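Local coordinates for protein 6-phospho-beta-d glycosidase (Streptococcus pyogenes, PDB 5FOO) that probably hydrolyses 6-phosphorylated beta-glucosides as a glycoside hydrolase family 1 enzyme, and here carries a covalently bound 6-phosphocyclophellitol inhibitor, at residues A[365-370]-A[411-416]; A[8-13]-A[69-74]; A[341-346]-A[394-399]. The protein carries 1 engineered substitution. All coordinates share one frame; numbering follows the deposited sequence.

Contact 1. Residues A[365-370]-A[411-416]. With JAZ (6-phosphocyclophellitol), chain G.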
loop_
_atom_site.group_PDB
_atom_site.type_symbol
_atom_site.label_atom_id
_atom_site.label_comp_id
_atom_site.label_asym_id
_atom_site.label_seq_id
_atom_site.Cartn_x
_atom_site.Cartn_y
_atom_site.Cartn_z
ATOM N N SER A 365 -5.791 -3.690 -4.714
ATOM C CA SER A 365 -5.797 -2.321 -4.209
ATOM C C SER A 365 -4.730 -1.423 -4.797
ATOM O O SER A 365 -4.772 -0.175 -4.572
ATOM C CB SER A 365 -5.700 -2.342 -2.658
ATOM O OG SER A 365 -4.779 -3.363 -2.243
ATOM N N GLU A 366 -3.794 -2.008 -5.556
ATOM C CA GLU A 366 -2.749 -1.199 -6.181
ATOM C C GLU A 366 -2.170 -2.020 -7.336
ATOM O O GLU A 366 -1.516 -3.000 -7.124
ATOM C CB GLU A 366 -1.639 -0.889 -5.148
ATOM C CG GLU A 366 -0.416 -0.139 -5.665
ATOM C CD GLU A 366 0.824 -0.197 -4.778
ATOM O OE1 GLU A 366 0.996 -1.110 -3.970
ATOM O OE2 GLU A 366 1.726 0.789 -4.952
ATOM N N ASN A 367 -2.439 -1.626 -8.554
ATOM C CA ASN A 367 -1.911 -2.358 -9.688
ATOM C C ASN A 367 -1.669 -1.309 -10.707
ATOM O O ASN A 367 -2.572 -0.579 -10.991
ATOM C CB ASN A 367 -2.916 -3.403 -10.207
ATOM C CG ASN A 367 -2.451 -4.096 -11.438
ATOM O OD1 ASN A 367 -2.996 -3.907 -12.515
ATOM N ND2 ASN A 367 -1.428 -4.896 -11.291
ATOM N N GLY A 368 -0.438 -1.218 -11.226
ATOM C CA GLY A 368 -0.088 -0.263 -12.254
ATOM C C GLY A 368 1.327 -0.483 -12.730
ATOM O O GLY A 368 2.042 -1.405 -12.256
ATOM N N VAL A 369 1.694 0.342 -13.692
ATOM C CA VAL A 369 3.001 0.278 -14.359
ATOM C C VAL A 369 3.540 1.705 -14.546
ATOM O O VAL A 369 2.825 2.633 -14.971
ATOM C CB VAL A 369 2.954 -0.470 -15.724
ATOM C CG1 VAL A 369 2.076 0.226 -16.754
ATOM C CG2 VAL A 369 4.387 -0.635 -16.264
ATOM N N GLY A 370 4.816 1.850 -14.215
ATOM C CA GLY A 370 5.497 3.121 -14.158
ATOM C C GLY A 370 6.568 3.188 -15.248
ATOM O O GLY A 370 7.339 2.225 -15.395
ATOM N N PHE A 411 -13.823 -7.897 -4.951
ATOM C CA PHE A 411 -14.929 -6.949 -5.112
ATOM C C PHE A 411 -14.443 -5.663 -5.743
ATOM O O PHE A 411 -15.223 -4.717 -5.854
ATOM C CB PHE A 411 -15.625 -6.681 -3.757
ATOM C CG PHE A 411 -14.716 -6.072 -2.712
ATOM C CD1 PHE A 411 -14.450 -4.696 -2.706
ATOM C CD2 PHE A 411 -14.086 -6.876 -1.758
ATOM C CE1 PHE A 411 -13.607 -4.115 -1.751
ATOM C CE2 PHE A 411 -13.286 -6.298 -0.765
ATOM C CZ PHE A 411 -13.037 -4.914 -0.774
ATOM N N GLY A 412 -13.180 -5.589 -6.194
ATOM C CA GLY A 412 -12.720 -4.315 -6.803
ATOM C C GLY A 412 -11.307 -4.257 -7.367
ATOM O O GLY A 412 -10.521 -5.164 -7.124
ATOM N N TYR A 413 -11.006 -3.171 -8.096
ATOM C CA TYR A 413 -9.717 -2.973 -8.760
ATOM C C TYR A 413 -9.388 -1.492 -8.757
ATOM O O TYR A 413 -10.161 -0.652 -9.210
ATOM C CB TYR A 413 -9.828 -3.482 -10.165
ATOM C CG TYR A 413 -8.589 -3.305 -10.999
ATOM C CD1 TYR A 413 -7.472 -4.122 -10.838
ATOM C CD2 TYR A 413 -8.527 -2.329 -11.946
ATOM C CE1 TYR A 413 -6.366 -3.963 -11.635
ATOM C CE2 TYR A 413 -7.430 -2.180 -12.729
ATOM C CZ TYR A 413 -6.351 -2.976 -12.577
ATOM O OH TYR A 413 -5.269 -2.725 -13.404
ATOM N N HIS A 414 -8.263 -1.160 -8.160
ATOM C CA HIS A 414 -7.784 0.196 -8.077
ATOM C C HIS A 414 -6.399 0.261 -8.841
ATOM O O HIS A 414 -5.448 -0.424 -8.514
ATOM C CB HIS A 414 -7.643 0.631 -6.592
ATOM C CG HIS A 414 -8.862 1.266 -6.001
ATOM N ND1 HIS A 414 -8.839 1.938 -4.803
ATOM C CD2 HIS A 414 -10.137 1.374 -6.464
ATOM C CE1 HIS A 414 -10.043 2.422 -4.544
ATOM N NE2 HIS A 414 -10.846 2.087 -5.544
ATOM N N VAL A 415 -6.326 1.144 -9.815
ATOM C CA VAL A 415 -5.134 1.435 -10.544
ATOM C C VAL A 415 -4.217 2.338 -9.665
ATOM O O VAL A 415 -4.621 3.383 -9.162
ATOM C CB VAL A 415 -5.431 2.171 -11.863
ATOM C CG1 VAL A 415 -4.101 2.411 -12.585
ATOM C CG2 VAL A 415 -6.357 1.357 -12.759
ATOM N N TRP A 416 -2.956 1.935 -9.533
ATOM C CA TRP A 416 -1.920 2.858 -9.107
ATOM C C TRP A 416 -1.328 3.646 -10.298
ATOM O O TRP A 416 -0.728 2.986 -11.168
ATOM C CB TRP A 416 -0.808 2.168 -8.340
ATOM C CG TRP A 416 0.055 3.224 -7.723
ATOM C CD1 TRP A 416 1.141 3.884 -8.294
ATOM C CD2 TRP A 416 -0.130 3.765 -6.475
ATOM N NE1 TRP A 416 1.605 4.846 -7.436
ATOM C CE2 TRP A 416 0.870 4.772 -6.293
ATOM C CE3 TRP A 416 -1.018 3.487 -5.437
ATOM C CZ2 TRP A 416 0.958 5.507 -5.139
ATOM C CZ3 TRP A 416 -0.925 4.210 -4.278
ATOM C CH2 TRP A 416 0.057 5.194 -4.115
HETATM C C2 JAZ G . 4.266 3.359 -4.798
HETATM C C3 JAZ G . 3.099 3.181 -3.804
HETATM C C4 JAZ G . 3.111 1.778 -3.207
HETATM C C5 JAZ G . 3.024 0.690 -4.268
HETATM C C6 JAZ G . 4.082 0.898 -5.330
HETATM C C7 JAZ G . 4.075 2.319 -5.895
HETATM C C8 JAZ G . 5.039 2.482 -7.067
HETATM O O9 JAZ G . 6.353 2.249 -6.570
HETATM P P10 JAZ G . 7.577 3.010 -7.240
HETATM O O11 JAZ G . 8.749 2.567 -6.437
HETATM O O12 JAZ G . 7.298 4.447 -7.396
HETATM O O13 JAZ G . 7.646 2.511 -8.616
HETATM O O14 JAZ G . 5.368 0.538 -4.807
HETATM O O15 JAZ G . 4.218 4.651 -5.414
HETATM O O16 JAZ G . 3.293 4.119 -2.776
HETATM O O17 JAZ G . 2.054 1.639 -2.273
HETATM O O HOH W 1 -6.790 1.028 -3.233
HETATM O O HOH W 2 -0.409 2.712 -14.020
#

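Contact 2. Residues A[8-13]-A[69-74]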
loop_
_atom_site.group_PDB
_atom_site.type_symbol
_atom_site.label_atom_id
_atom_site.label_comp_id
_atom_site.label_asym_id
_atom_site.label_seq_id
_atom_site.Cartn_x
_atom_site.Cartn_y
_atom_site.Cartn_z
ATOM N N PHE A 8 -18.844 -3.770 -8.382
ATOM C CA PHE A 8 -17.393 -3.803 -8.400
ATOM C C PHE A 8 -16.818 -2.396 -8.272
ATOM O O PHE A 8 -17.299 -1.408 -8.931
ATOM C CB PHE A 8 -16.925 -4.473 -9.688
ATOM C CG PHE A 8 -15.545 -5.099 -9.617
ATOM C CD1 PHE A 8 -15.330 -6.294 -8.921
ATOM C CD2 PHE A 8 -14.488 -4.518 -10.280
ATOM C CE1 PHE A 8 -14.081 -6.920 -8.923
ATOM C CE2 PHE A 8 -13.223 -5.110 -10.263
ATOM C CZ PHE A 8 -13.027 -6.307 -9.585
ATOM N N TRP A 9 -15.787 -2.289 -7.451
ATOM C CA TRP A 9 -15.133 -0.989 -7.261
ATOM C C TRP A 9 -14.162 -0.726 -8.427
ATOM O O TRP A 9 -13.346 -1.582 -8.747
ATOM C CB TRP A 9 -14.317 -0.955 -5.970
ATOM C CG TRP A 9 -15.028 -1.030 -4.712
ATOM C CD1 TRP A 9 -16.392 -1.365 -4.499
ATOM C CD2 TRP A 9 -14.447 -0.850 -3.412
ATOM N NE1 TRP A 9 -16.662 -1.287 -3.145
ATOM C CE2 TRP A 9 -15.496 -1.029 -2.451
ATOM C CE3 TRP A 9 -13.137 -0.581 -2.956
ATOM C CZ2 TRP A 9 -15.280 -0.886 -1.052
ATOM C CZ3 TRP A 9 -12.912 -0.463 -1.573
ATOM C CH2 TRP A 9 -13.990 -0.666 -0.625
ATOM N N TRP A 10 -14.258 0.473 -9.015
ATOM C CA TRP A 10 -13.368 0.886 -10.025
ATOM C C TRP A 10 -12.842 2.253 -9.663
ATOM O O TRP A 10 -13.590 3.208 -9.396
ATOM C CB TRP A 10 -14.046 0.980 -11.357
ATOM C CG TRP A 10 -14.619 -0.259 -11.918
ATOM C CD1 TRP A 10 -15.969 -0.527 -12.090
ATOM C CD2 TRP A 10 -13.916 -1.312 -12.612
ATOM N NE1 TRP A 10 -16.108 -1.731 -12.719
ATOM C CE2 TRP A 10 -14.871 -2.222 -13.061
ATOM C CE3 TRP A 10 -12.574 -1.622 -12.792
ATOM C CZ2 TRP A 10 -14.522 -3.403 -13.714
ATOM C CZ3 TRP A 10 -12.251 -2.773 -13.446
ATOM C CH2 TRP A 10 -13.219 -3.647 -13.890
ATOM N N GLY A 11 -11.528 2.371 -9.678
ATOM C CA GLY A 11 -10.916 3.662 -9.371
ATOM C C GLY A 11 -9.426 3.476 -9.256
ATOM O O GLY A 11 -8.857 2.535 -9.818
ATOM N N GLY A 12 -8.794 4.370 -8.533
ATOM C CA GLY A 12 -7.385 4.238 -8.325
ATOM C C GLY A 12 -7.024 4.683 -6.951
ATOM O O GLY A 12 -7.869 5.166 -6.205
ATOM N N ALA A 13 -5.759 4.427 -6.650
ATOM C CA ALA A 13 -5.156 4.600 -5.386
ATOM C C ALA A 13 -3.958 5.599 -5.444
ATOM O O ALA A 13 -3.169 5.619 -6.406
ATOM C CB ALA A 13 -4.660 3.264 -4.918
ATOM N N GLY A 69 -15.176 7.915 -15.007
ATOM C CA GLY A 69 -15.876 6.673 -14.661
ATOM C C GLY A 69 -15.520 6.042 -13.310
ATOM O O GLY A 69 -15.958 4.932 -13.018
ATOM N N HIS A 70 -14.686 6.695 -12.518
ATOM C CA HIS A 70 -14.258 6.107 -11.229
ATOM C C HIS A 70 -15.451 6.113 -10.267
ATOM O O HIS A 70 -16.124 7.125 -10.159
ATOM C CB HIS A 70 -13.074 6.887 -10.648
ATOM C CG HIS A 70 -11.825 6.786 -11.483
ATOM N ND1 HIS A 70 -10.565 7.002 -10.966
ATOM C CD2 HIS A 70 -11.635 6.431 -12.786
ATOM C CE1 HIS A 70 -9.658 6.824 -11.914
ATOM N NE2 HIS A 70 -10.282 6.496 -13.034
ATOM N N ASN A 71 -15.723 5.003 -9.601
ATOM C CA ASN A 71 -16.745 4.992 -8.517
ATOM C C ASN A 71 -16.210 4.920 -7.086
ATOM O O ASN A 71 -16.992 4.925 -6.114
ATOM C CB ASN A 71 -17.726 3.848 -8.759
ATOM C CG ASN A 71 -17.060 2.497 -8.644
ATOM O OD1 ASN A 71 -16.081 2.319 -7.884
ATOM N ND2 ASN A 71 -17.618 1.511 -9.338
ATOM N N SER A 72 -14.881 4.924 -6.951
ATOM C CA SER A 72 -14.204 4.773 -5.698
ATOM C C SER A 72 -12.789 5.416 -5.820
ATOM O O SER A 72 -12.314 5.632 -6.929
ATOM C CB SER A 72 -14.133 3.315 -5.322
ATOM O OG SER A 72 -13.621 2.540 -6.374
ATOM N N TYR A 73 -12.215 5.836 -4.688
ATOM C CA TYR A 73 -10.912 6.534 -4.628
ATOM C C TYR A 73 -10.287 6.196 -3.275
ATOM O O TYR A 73 -10.892 6.482 -2.252
ATOM C CB TYR A 73 -11.102 8.044 -4.726
ATOM C CG TYR A 73 -9.878 8.957 -4.661
ATOM C CD1 TYR A 73 -9.052 9.160 -5.766
ATOM C CD2 TYR A 73 -9.552 9.649 -3.493
ATOM C CE1 TYR A 73 -7.959 10.077 -5.716
ATOM C CE2 TYR A 73 -8.477 10.525 -3.430
ATOM C CZ TYR A 73 -7.668 10.740 -4.544
ATOM O OH TYR A 73 -6.595 11.639 -4.443
ATOM N N ARG A 74 -9.071 5.622 -3.293
ATOM C CA ARG A 74 -8.303 5.362 -2.066
ATOM C C ARG A 74 -7.161 6.343 -1.917
ATOM O O ARG A 74 -6.347 6.518 -2.828
ATOM C CB ARG A 74 -7.792 3.933 -2.030
ATOM C CG ARG A 74 -7.224 3.513 -0.665
ATOM C CD ARG A 74 -5.701 3.432 -0.617
ATOM N NE ARG A 74 -5.145 2.392 -1.490
ATOM C CZ ARG A 74 -3.851 1.998 -1.465
ATOM N NH1 ARG A 74 -2.953 2.538 -0.612
ATOM N NH2 ARG A 74 -3.447 1.018 -2.243
HETATM O O HOH W 3 -10.205 6.957 -8.163
#

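Contact 3. Residues A[341-346]-A[394-399]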
loop_
_atom_site.group_PDB
_atom_site.type_symbol
_atom_site.label_atom_id
_atom_site.label_comp_id
_atom_site.label_asym_id
_atom_site.label_seq_id
_atom_site.Cartn_x
_atom_site.Cartn_y
_atom_site.Cartn_z
ATOM N N ILE A 341 7.288 -8.415 -15.667
ATOM C CA ILE A 341 5.862 -8.360 -15.866
ATOM C C ILE A 341 5.356 -9.827 -15.981
ATOM O O ILE A 341 5.790 -10.610 -16.884
ATOM C CB ILE A 341 5.570 -7.567 -17.137
ATOM C CG1 ILE A 341 6.066 -6.106 -16.913
ATOM C CG2 ILE A 341 4.065 -7.699 -17.581
ATOM C CD1 ILE A 341 5.815 -5.189 -18.091
ATOM N N TYR A 342 4.468 -10.201 -15.043
ATOM C CA TYR A 342 3.890 -11.548 -14.976
ATOM C C TYR A 342 2.422 -11.475 -14.396
ATOM O O TYR A 342 2.200 -11.745 -13.219
ATOM C CB TYR A 342 4.810 -12.437 -14.093
ATOM C CG TYR A 342 4.494 -13.876 -14.238
ATOM C CD1 TYR A 342 4.742 -14.557 -15.453
ATOM C CD2 TYR A 342 3.873 -14.558 -13.206
ATOM C CE1 TYR A 342 4.407 -15.902 -15.592
ATOM C CE2 TYR A 342 3.589 -15.891 -13.324
ATOM C CZ TYR A 342 3.812 -16.536 -14.519
ATOM O OH TYR A 342 3.394 -17.832 -14.573
ATOM N N PRO A 343 1.448 -11.056 -15.218
ATOM C CA PRO A 343 0.037 -10.877 -14.754
ATOM C C PRO A 343 -0.684 -12.132 -14.228
ATOM O O PRO A 343 -1.667 -12.025 -13.507
ATOM C CB PRO A 343 -0.668 -10.333 -16.018
ATOM C CG PRO A 343 0.145 -10.831 -17.160
ATOM C CD PRO A 343 1.575 -10.739 -16.659
ATOM N N GLU A 344 -0.171 -13.292 -14.543
ATOM C CA GLU A 344 -0.702 -14.547 -14.081
ATOM C C GLU A 344 -0.648 -14.621 -12.615
ATOM O O GLU A 344 -1.439 -15.326 -12.002
ATOM C CB GLU A 344 0.085 -15.708 -14.640
ATOM C CG GLU A 344 -0.029 -15.870 -16.140
ATOM C CD GLU A 344 1.059 -15.160 -16.994
ATOM O OE1 GLU A 344 1.592 -14.061 -16.614
ATOM O OE2 GLU A 344 1.342 -15.730 -18.076
ATOM N N ALA A 345 0.300 -13.916 -12.023
ATOM C CA ALA A 345 0.366 -13.897 -10.565
ATOM C C ALA A 345 -0.931 -13.407 -9.908
ATOM O O ALA A 345 -1.230 -13.769 -8.778
ATOM C CB ALA A 345 1.548 -13.050 -10.066
ATOM N N VAL A 346 -1.677 -12.547 -10.592
ATOM C CA VAL A 346 -2.979 -12.083 -10.045
ATOM C C VAL A 346 -3.955 -13.213 -9.824
ATOM O O VAL A 346 -4.645 -13.218 -8.835
ATOM C CB VAL A 346 -3.617 -11.077 -10.942
ATOM C CG1 VAL A 346 -5.020 -10.681 -10.408
ATOM C CG2 VAL A 346 -2.726 -9.850 -11.037
ATOM N N LYS A 394 -4.958 -4.160 -18.819
ATOM C CA LYS A 394 -5.848 -5.130 -19.485
ATOM C C LYS A 394 -5.458 -6.548 -19.154
ATOM O O LYS A 394 -6.299 -7.330 -18.697
ATOM C CB LYS A 394 -5.848 -4.894 -21.005
ATOM C CG LYS A 394 -6.714 -5.819 -21.816
ATOM C CD LYS A 394 -7.260 -5.117 -23.057
ATOM C CE LYS A 394 -8.071 -6.126 -23.877
ATOM N NZ LYS A 394 -9.012 -5.524 -24.858
ATOM N N GLU A 395 -4.179 -6.895 -19.317
ATOM C CA GLU A 395 -3.736 -8.255 -18.915
ATOM C C GLU A 395 -3.969 -8.601 -17.456
ATOM O O GLU A 395 -4.311 -9.751 -17.143
ATOM C CB GLU A 395 -2.240 -8.513 -19.238
ATOM C CG GLU A 395 -1.942 -8.541 -20.733
ATOM C CD GLU A 395 -0.441 -8.568 -21.060
ATOM O OE1 GLU A 395 0.361 -9.090 -20.245
ATOM O OE2 GLU A 395 -0.068 -8.039 -22.135
ATOM N N HIS A 396 -3.708 -7.664 -16.545
ATOM C CA HIS A 396 -3.781 -7.994 -15.110
ATOM C C HIS A 396 -5.267 -8.210 -14.736
ATOM O O HIS A 396 -5.625 -9.166 -14.009
ATOM C CB HIS A 396 -3.083 -6.909 -14.255
ATOM C CG HIS A 396 -1.589 -7.040 -14.252
ATOM N ND1 HIS A 396 -0.806 -6.633 -15.322
ATOM C CD2 HIS A 396 -0.736 -7.565 -13.340
ATOM C CE1 HIS A 396 0.453 -6.929 -15.083
ATOM N NE2 HIS A 396 0.532 -7.487 -13.890
ATOM N N LEU A 397 -6.088 -7.322 -15.285
ATOM C CA LEU A 397 -7.547 -7.394 -15.173
ATOM C C LEU A 397 -8.111 -8.651 -15.765
ATOM O O LEU A 397 -9.107 -9.151 -15.240
ATOM C CB LEU A 397 -8.244 -6.205 -15.828
ATOM C CG LEU A 397 -8.534 -5.049 -14.912
ATOM C CD1 LEU A 397 -8.982 -3.888 -15.744
ATOM C CD2 LEU A 397 -9.623 -5.378 -13.919
ATOM N N THR A 398 -7.500 -9.170 -16.843
ATOM C CA THR A 398 -7.965 -10.410 -17.451
ATOM C C THR A 398 -7.731 -11.543 -16.469
ATOM O O THR A 398 -8.568 -12.473 -16.334
ATOM C CB THR A 398 -7.280 -10.699 -18.784
ATOM O OG1 THR A 398 -7.586 -9.647 -19.703
ATOM C CG2 THR A 398 -7.777 -11.963 -19.348
ATOM N N TYR A 399 -6.597 -11.511 -15.772
ATOM C CA TYR A 399 -6.369 -12.575 -14.834
ATOM C C TYR A 399 -7.163 -12.408 -13.542
ATOM O O TYR A 399 -7.479 -13.401 -12.925
ATOM C CB TYR A 399 -4.901 -12.773 -14.556
ATOM C CG TYR A 399 -4.197 -13.509 -15.663
ATOM C CD1 TYR A 399 -4.224 -14.895 -15.713
ATOM C CD2 TYR A 399 -3.530 -12.820 -16.651
ATOM C CE1 TYR A 399 -3.596 -15.581 -16.732
ATOM C CE2 TYR A 399 -2.883 -13.486 -17.677
ATOM C CZ TYR A 399 -2.912 -14.872 -17.698
ATOM O OH TYR A 399 -2.269 -15.524 -18.691
HETATM O O HOH W 4 3.298 -7.980 -13.508
#

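Contact 1. Residues A[365-370]-A[411-416]
S365 lays its carbonyl oxygen beside CB of H414, and a water that donates to S365 O also bonds H414 ND1, while H414 NE2 is hydrogen-bonded to S72 OG and S365 OG to N297. E366 runs across the indole of W416: its CG lies 3.6 Å from W416 CB, and OE2 stands 3.7 Å above the ring plane, toward the rim. CG anti to the backbone N (chi1 176°) starts an extended chain whose OE2 is bonded covalently to C5 of 6-phosphocyclophellitol at 1.5 Å, consistent with E366 being the catalytic nucleophile. The same indole lies against the sugar-like ring, with C3 of the ligand 3.4 Å above its plane. This S-E-N-G sequence, which starts on the seventh strand of the parallel barrel, corresponds to the family 1 nucleophile motif. N367 holds the two strands together: its N bonds weakly to H414 O, its O accepts W416 N at 2.9 Å, and its OD1 takes the hydroxyl of Y413 at 2.7 Å on an in-plane lone pair. ND2 turns to F298 O. G368 CA lies 3.5 Å from W416 O, and a water accepts from V369 N within bonding distance of W416 O.

Contact 2. Residues A[8-13]-A[69-74]
The H70 ring receives G11 CA over one face, 4.0 Å from the ring centroid and 27° off the normal. The guanidinium of R74 has A13 CB over one face, 3.6 Å from NE. The W10 indole carries F8 CD2 on one face and meets N71 ND2 at its edge, the amide and ring planes 41° apart. That amide reaches across to the backbone at the start of the first strand, at F8 and W10: ND2 donates to F8 O at 3.0 Å, lying in its carbonyl plane, while OD1 accepts W10 N at 2.8 Å from a donor tilted out of the amide plane. The N71 chi1 of 65° sets CG close to W10 N and O, where the amide can meet the chain. S72 OG adds a second bond to OD1, nearly along its C=O axis. N71 N bonds to W10 O at 2.8 Å, and further on the parallel pairing is carried by R74 N to G12 O at 3.2 Å. A water joins G12 N, H70 ND1 and S72 O. The N71 amide thus adds two side-chain bonds to the backbone pairing where the strands begin to run together, and R74, whose NH2 bonds S365 O, probably brings positive charge near the strand that bears E366.

Contact 3. Residues A[341-346]-A[394-399]
The outer helical layer of the barrel is joined here, as P343, E344 and V346 around the N-terminal end of helix 344-356 pack on E395, H396 and Y399 of helix 387-405. P343 sits in the middle. Its CB lies over the centre of the imidazole of H396, 3.6 Å from the centroid and only 4° off the normal, a nearly ideal CH-pi contact, and its CA is 3.5 Å from H396 NE2. At CG the proline ring touches E395 OE1 at 3.5 Å; that carboxylate is committed to a salt bridge with R332 and a hydrogen bond to Q391. V346 crosses H396 at about a right angle and puts CG2 at the ring edge, near CD2. Y399 offers a face to E344, whose CA stands over the ring centre at 3.9 Å from the centroid. The glutamate chain then runs beside the phenol in the same direction, E344 CG reaching 3.4 Å from Y399 OH; its bend at chi2 (92°) places CD alongside, with the carboxylate and ring planes 29° apart. No direct hydrogen bond joins the segments. Instead, a water in the plane of the imidazole bridges H396 NE2 to Y342 N, while H396 ND1 bonds F392 O within its own helix. Such side-by-side packing of successive outer helices is characteristic of the (beta/alpha)8 TIM barrel.

Overall arrangement
From the N terminus, contact 2 comes first, pairing strand 9-13 with strand 72-76 and closing a loop that contains helix 54-67. It is complete long before the other two begin. Contact 3 then opens at 341-346 and contact 1 at 365-370; contact 3 closes at 394-399 and contact 1 at 411-416, so these two cross. Helix 344-356, strand 362-367, helix 387-405 and strand 410-416 lie in two layers, the paired strands of contact 1 inside and the helices of contact 3 outside, touching where N367 meets H396. Contacts 1 and 2 meet where strand 410-416 lies beside strand 9-13, which seals the barrel between its last and first strands.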